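Local atomic coordinates of uncharacterized protein MJ0690 (Methanocaldococcus jannaschii, PDB entry 3K32), a protein that is of unknown biochemical function but is predicted to be a subunit of a tRNA methyltransferase, from a family of the HUP clan. Residues G16-K28 with T145-E157. Sequence-based numbering, arbitrary orientation.
Sequences GKDSSLSAVILKK and TLRHLASEFFILE
Leu-21 is the knob of this interface, set into a hole on helix 145-153 formed by Leu-146, Leu-149, Ala-150 and Phe-153. Its two methyls divide the work: CD1 enters the hole, 3.8 Å from Leu-149 CB, while CD2 meets CE2 of the Phe-154 ring at 3.4 Å. With CG anti to the carbonyl carbon (chi1 -75°), the fork reaches both the helix and the ring beyond it. Cutting this side chain back to an alanine is likely to open a gap among Leu-146, Leu-149 and Ala-150 and to leave CE2 of Phe-154 without its methyl partner. Val-24 straddles the two aromatic rings, CG1 lying 3.8 Å from Phe-153 CE1 and CG2 meeting the edge of Phe-154 near the ring plane. Helix 17-28 follows strand 8-12 of the parallel sheet, and the SGGKDS sequence leading into its first turn resembles the PP-loop of HUP-clan ATP pyrophosphatases; a glycerol bound at Asp-18 and Ser-19 is consistent with a pocket there. The two helix axes cross at 74°, 9.9 Å apart. The small Ala-150 makes a hollow over which the Lys-17 chain folds, bent at chi4, its CD 3.8 Å from Ala-150 CB. At the other end, Lys-28 CE abuts the edge of Phe-153, whose ring also makes a cation-pi contact with Lys-201.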
loop_
_atom_site.group_PDB
_atom_site.type_symbol
_atom_site.label_atom_id
_atom_site.label_comp_id
_atom_site.label_asym_id
_atom_site.label_seq_id
_atom_site.Cartn_x
_atom_site.Cartn_y
_atom_site.Cartn_z
ATOM N N GLY B 16 -1.577 17.287 -3.686
ATOM C CA GLY B 16 -0.144 17.030 -3.525
ATOM C C GLY B 16 0.351 15.876 -4.408
ATOM O O GLY B 16 -0.445 15.094 -4.943
ATOM N N LYS B 17 1.661 15.757 -4.571
ATOM C CA LYS B 17 2.214 14.742 -5.472
ATOM C C LYS B 17 1.883 13.313 -5.031
ATOM O O LYS B 17 1.638 12.440 -5.856
ATOM C CB LYS B 17 3.718 14.925 -5.675
ATOM C CG LYS B 17 4.554 14.871 -4.411
ATOM C CD LYS B 17 5.968 15.372 -4.678
ATOM C CE LYS B 17 6.920 15.069 -3.505
ATOM N NZ LYS B 17 7.048 13.591 -3.219
ATOM N N ASP B 18 1.839 13.084 -3.731
ATOM C CA ASP B 18 1.435 11.777 -3.239
ATOM C C ASP B 18 -0.012 11.448 -3.590
ATOM O O ASP B 18 -0.295 10.468 -4.275
ATOM C CB ASP B 18 1.667 11.688 -1.729
ATOM C CG ASP B 18 3.144 11.665 -1.380
ATOM O OD1 ASP B 18 3.912 10.942 -2.065
ATOM O OD2 ASP B 18 3.538 12.386 -0.441
ATOM N N SER B 19 -0.924 12.269 -3.098
ATOM C CA SER B 19 -2.329 12.150 -3.440
ATOM C C SER B 19 -2.500 11.885 -4.937
ATOM O O SER B 19 -3.322 11.080 -5.346
ATOM C CB SER B 19 -3.064 13.436 -3.040
ATOM O OG SER B 19 -4.468 13.289 -3.159
ATOM N N SER B 20 -1.717 12.578 -5.749
ATOM C CA SER B 20 -1.766 12.417 -7.192
ATOM C C SER B 20 -1.294 11.022 -7.602
ATOM O O SER B 20 -1.876 10.407 -8.469
ATOM C CB SER B 20 -0.906 13.484 -7.867
ATOM O OG SER B 20 -1.364 14.777 -7.537
ATOM N N LEU B 21 -0.241 10.528 -6.960
ATOM C CA LEU B 21 0.210 9.163 -7.171
ATOM C C LEU B 21 -0.900 8.168 -6.861
ATOM O O LEU B 21 -1.046 7.161 -7.572
ATOM C CB LEU B 21 1.451 8.837 -6.329
ATOM C CG LEU B 21 2.781 9.429 -6.791
ATOM C CD1 LEU B 21 3.922 8.927 -5.913
ATOM C CD2 LEU B 21 3.035 9.114 -8.260
ATOM N N SER B 22 -1.688 8.427 -5.814
ATOM C CA SER B 22 -2.764 7.483 -5.514
ATOM C C SER B 22 -3.757 7.434 -6.676
ATOM O O SER B 22 -4.139 6.356 -7.122
ATOM C CB SER B 22 -3.458 7.756 -4.166
ATOM O OG SER B 22 -4.241 8.932 -4.194
ATOM N N ALA B 23 -4.154 8.608 -7.163
ATOM C CA ALA B 23 -5.038 8.709 -8.324
ATOM C C ALA B 23 -4.484 7.853 -9.453
ATOM O O ALA B 23 -5.129 6.913 -9.911
ATOM C CB ALA B 23 -5.152 10.160 -8.786
ATOM N N VAL B 24 -3.268 8.202 -9.869
ATOM C CA VAL B 24 -2.569 7.558 -10.964
ATOM C C VAL B 24 -2.501 6.047 -10.813
ATOM O O VAL B 24 -2.699 5.305 -11.749
ATOM C CB VAL B 24 -1.134 8.111 -11.070
ATOM C CG1 VAL B 24 -0.336 7.319 -12.100
ATOM C CG2 VAL B 24 -1.172 9.584 -11.423
ATOM N N ILE B 25 -2.219 5.584 -9.617
ATOM C CA ILE B 25 -2.177 4.157 -9.415
ATOM C C ILE B 25 -3.550 3.532 -9.623
ATOM O O ILE B 25 -3.680 2.548 -10.353
ATOM C CB ILE B 25 -1.599 3.822 -8.048
ATOM C CG1 ILE B 25 -0.133 4.256 -8.028
ATOM C CG2 ILE B 25 -1.759 2.332 -7.744
ATOM C CD1 ILE B 25 0.507 4.170 -6.657
ATOM N N LEU B 26 -4.578 4.109 -8.999
ATOM C CA LEU B 26 -5.930 3.582 -9.162
ATOM C C LEU B 26 -6.239 3.463 -10.657
ATOM O O LEU B 26 -6.753 2.429 -11.122
ATOM C CB LEU B 26 -6.947 4.483 -8.465
ATOM C CG LEU B 26 -7.418 4.141 -7.028
ATOM C CD1 LEU B 26 -6.736 2.909 -6.396
ATOM C CD2 LEU B 26 -7.330 5.352 -6.100
ATOM N N LYS B 27 -5.896 4.517 -11.412
ATOM C CA LYS B 27 -6.144 4.523 -12.842
ATOM C C LYS B 27 -5.357 3.429 -13.568
ATOM O O LYS B 27 -5.869 2.809 -14.491
ATOM C CB LYS B 27 -5.865 5.887 -13.462
ATOM C CG LYS B 27 -6.035 5.873 -14.961
ATOM C CD LYS B 27 -6.172 7.271 -15.546
ATOM C CE LYS B 27 -6.339 7.229 -17.068
ATOM N NZ LYS B 27 -7.380 6.235 -17.500
ATOM N N LYS B 28 -4.121 3.190 -13.132
ATOM C CA LYS B 28 -3.308 2.108 -13.673
ATOM C C LYS B 28 -4.008 0.773 -13.496
ATOM O O LYS B 28 -3.935 -0.087 -14.362
ATOM C CB LYS B 28 -1.945 2.050 -12.977
ATOM C CG LYS B 28 -1.078 3.296 -13.155
ATOM C CD LYS B 28 -0.816 3.563 -14.601
ATOM C CE LYS B 28 0.414 4.444 -14.789
ATOM N NZ LYS B 28 0.781 4.568 -16.245
ATOM N N THR B 145 10.606 5.629 -1.635
ATOM C CA THR B 145 9.977 5.080 -2.830
ATOM C C THR B 145 9.009 6.072 -3.504
ATOM O O THR B 145 8.991 6.206 -4.734
ATOM C CB THR B 145 9.262 3.754 -2.525
ATOM O OG1 THR B 145 10.173 2.876 -1.857
ATOM C CG2 THR B 145 8.795 3.111 -3.808
ATOM N N LEU B 146 8.209 6.752 -2.686
ATOM C CA LEU B 146 7.284 7.780 -3.152
ATOM C C LEU B 146 8.015 8.969 -3.750
ATOM O O LEU B 146 7.564 9.548 -4.748
ATOM C CB LEU B 146 6.397 8.273 -2.005
ATOM C CG LEU B 146 5.001 7.690 -1.738
ATOM C CD1 LEU B 146 4.795 6.305 -2.324
ATOM C CD2 LEU B 146 4.687 7.696 -0.238
ATOM N N ARG B 147 9.130 9.357 -3.135
ATOM C CA ARG B 147 9.884 10.487 -3.658
ATOM C C ARG B 147 10.324 10.133 -5.077
ATOM O O ARG B 147 10.194 10.937 -5.997
ATOM C CB ARG B 147 11.088 10.809 -2.781
ATOM C CG ARG B 147 11.646 12.194 -3.004
ATOM C CD ARG B 147 13.166 12.241 -2.910
ATOM N NE ARG B 147 13.678 11.978 -1.567
ATOM C CZ ARG B 147 14.436 10.933 -1.244
ATOM N NH1 ARG B 147 14.769 10.034 -2.165
ATOM N NH2 ARG B 147 14.863 10.784 0.003
ATOM N N HIS B 148 10.800 8.905 -5.259
ATOM C CA HIS B 148 11.256 8.459 -6.571
ATOM C C HIS B 148 10.142 8.378 -7.599
ATOM O O HIS B 148 10.334 8.760 -8.751
ATOM C CB HIS B 148 11.965 7.105 -6.486
ATOM C CG HIS B 148 12.055 6.391 -7.802
ATOM N ND1 HIS B 148 11.137 5.440 -8.191
ATOM C CD2 HIS B 148 12.945 6.496 -8.816
ATOM C CE1 HIS B 148 11.466 4.977 -9.386
ATOM N NE2 HIS B 148 12.559 5.601 -9.789
ATOM N N LEU B 149 8.989 7.858 -7.185
ATOM C CA LEU B 149 7.852 7.708 -8.087
ATOM C C LEU B 149 7.297 9.056 -8.547
ATOM O O LEU B 149 6.977 9.239 -9.725
ATOM C CB LEU B 149 6.752 6.866 -7.431
ATOM C CG LEU B 149 6.976 5.347 -7.347
ATOM C CD1 LEU B 149 6.024 4.710 -6.354
ATOM C CD2 LEU B 149 6.845 4.674 -8.703
ATOM N N ALA B 150 7.178 9.991 -7.608
ATOM C CA ALA B 150 6.725 11.345 -7.917
ATOM C C ALA B 150 7.591 11.988 -9.009
ATOM O O ALA B 150 7.081 12.561 -9.976
ATOM C CB ALA B 150 6.730 12.209 -6.649
ATOM N N SER B 151 8.906 11.884 -8.859
ATOM C CA SER B 151 9.782 12.517 -9.819
ATOM C C SER B 151 9.785 11.771 -11.163
ATOM O O SER B 151 10.160 12.331 -12.191
ATOM C CB SER B 151 11.190 12.678 -9.244
ATOM O OG SER B 151 11.838 11.425 -9.129
ATOM N N GLU B 152 9.349 10.517 -11.166
ATOM C CA GLU B 152 9.252 9.793 -12.428
ATOM C C GLU B 152 7.983 10.117 -13.209
ATOM O O GLU B 152 7.995 10.140 -14.436
ATOM C CB GLU B 152 9.376 8.292 -12.215
ATOM C CG GLU B 152 10.720 7.758 -12.624
ATOM C CD GLU B 152 10.594 6.554 -13.523
ATOM O OE1 GLU B 152 10.357 6.736 -14.735
ATOM O OE2 GLU B 152 10.720 5.422 -13.015
ATOM N N PHE B 153 6.891 10.381 -12.502
ATOM C CA PHE B 153 5.625 10.684 -13.167
ATOM C C PHE B 153 5.413 12.175 -13.411
ATOM O O PHE B 153 4.833 12.569 -14.420
ATOM C CB PHE B 153 4.443 10.128 -12.368
ATOM C CG PHE B 153 4.168 8.677 -12.619
ATOM C CD1 PHE B 153 3.275 8.292 -13.590
ATOM C CD2 PHE B 153 4.805 7.701 -11.881
ATOM C CE1 PHE B 153 3.020 6.958 -13.815
ATOM C CE2 PHE B 153 4.558 6.366 -12.105
ATOM C CZ PHE B 153 3.665 5.993 -13.069
ATOM N N PHE B 154 5.885 13.008 -12.493
ATOM C CA PHE B 154 5.476 14.404 -12.510
ATOM C C PHE B 154 6.585 15.413 -12.719
ATOM O O PHE B 154 7.729 15.212 -12.313
ATOM C CB PHE B 154 4.709 14.749 -11.236
ATOM C CG PHE B 154 3.559 13.819 -10.944
ATOM C CD1 PHE B 154 2.473 13.746 -11.799
ATOM C CD2 PHE B 154 3.555 13.038 -9.792
ATOM C CE1 PHE B 154 1.412 12.886 -11.525
ATOM C CE2 PHE B 154 2.491 12.183 -9.501
ATOM C CZ PHE B 154 1.419 12.101 -10.370
ATOM N N ILE B 155 6.227 16.505 -13.382
ATOM C CA ILE B 155 7.044 17.698 -13.344
ATOM C C ILE B 155 6.691 18.430 -12.058
ATOM O O ILE B 155 5.503 18.614 -11.737
ATOM C CB ILE B 155 6.779 18.589 -14.550
ATOM C CG1 ILE B 155 6.979 17.778 -15.826
ATOM C CG2 ILE B 155 7.745 19.769 -14.555
ATOM C CD1 ILE B 155 8.404 17.347 -16.013
ATOM N N LEU B 156 7.712 18.823 -11.306
ATOM C CA LEU B 156 7.491 19.357 -9.965
ATOM C C LEU B 156 8.086 20.748 -9.728
ATOM O O LEU B 156 9.044 21.157 -10.396
ATOM C CB LEU B 156 8.037 18.378 -8.929
ATOM C CG LEU B 156 7.432 16.978 -8.985
ATOM C CD1 LEU B 156 8.185 16.028 -8.041
ATOM C CD2 LEU B 156 5.942 17.043 -8.658
ATOM N N GLU B 157 7.515 21.466 -8.763
ATOM C CA GLU B 157 8.015 22.784 -8.397
ATOM C C GLU B 157 7.633 23.107 -6.970
ATOM O O GLU B 157 6.579 22.684 -6.518
ATOM C CB GLU B 157 7.427 23.839 -9.317
ATOM C CG GLU B 157 8.367 24.975 -9.612
ATOM C CD GLU B 157 7.704 26.059 -10.424
ATOM O OE1 GLU B 157 8.338 26.551 -11.383
ATOM O OE2 GLU B 157 6.544 26.408 -10.109
#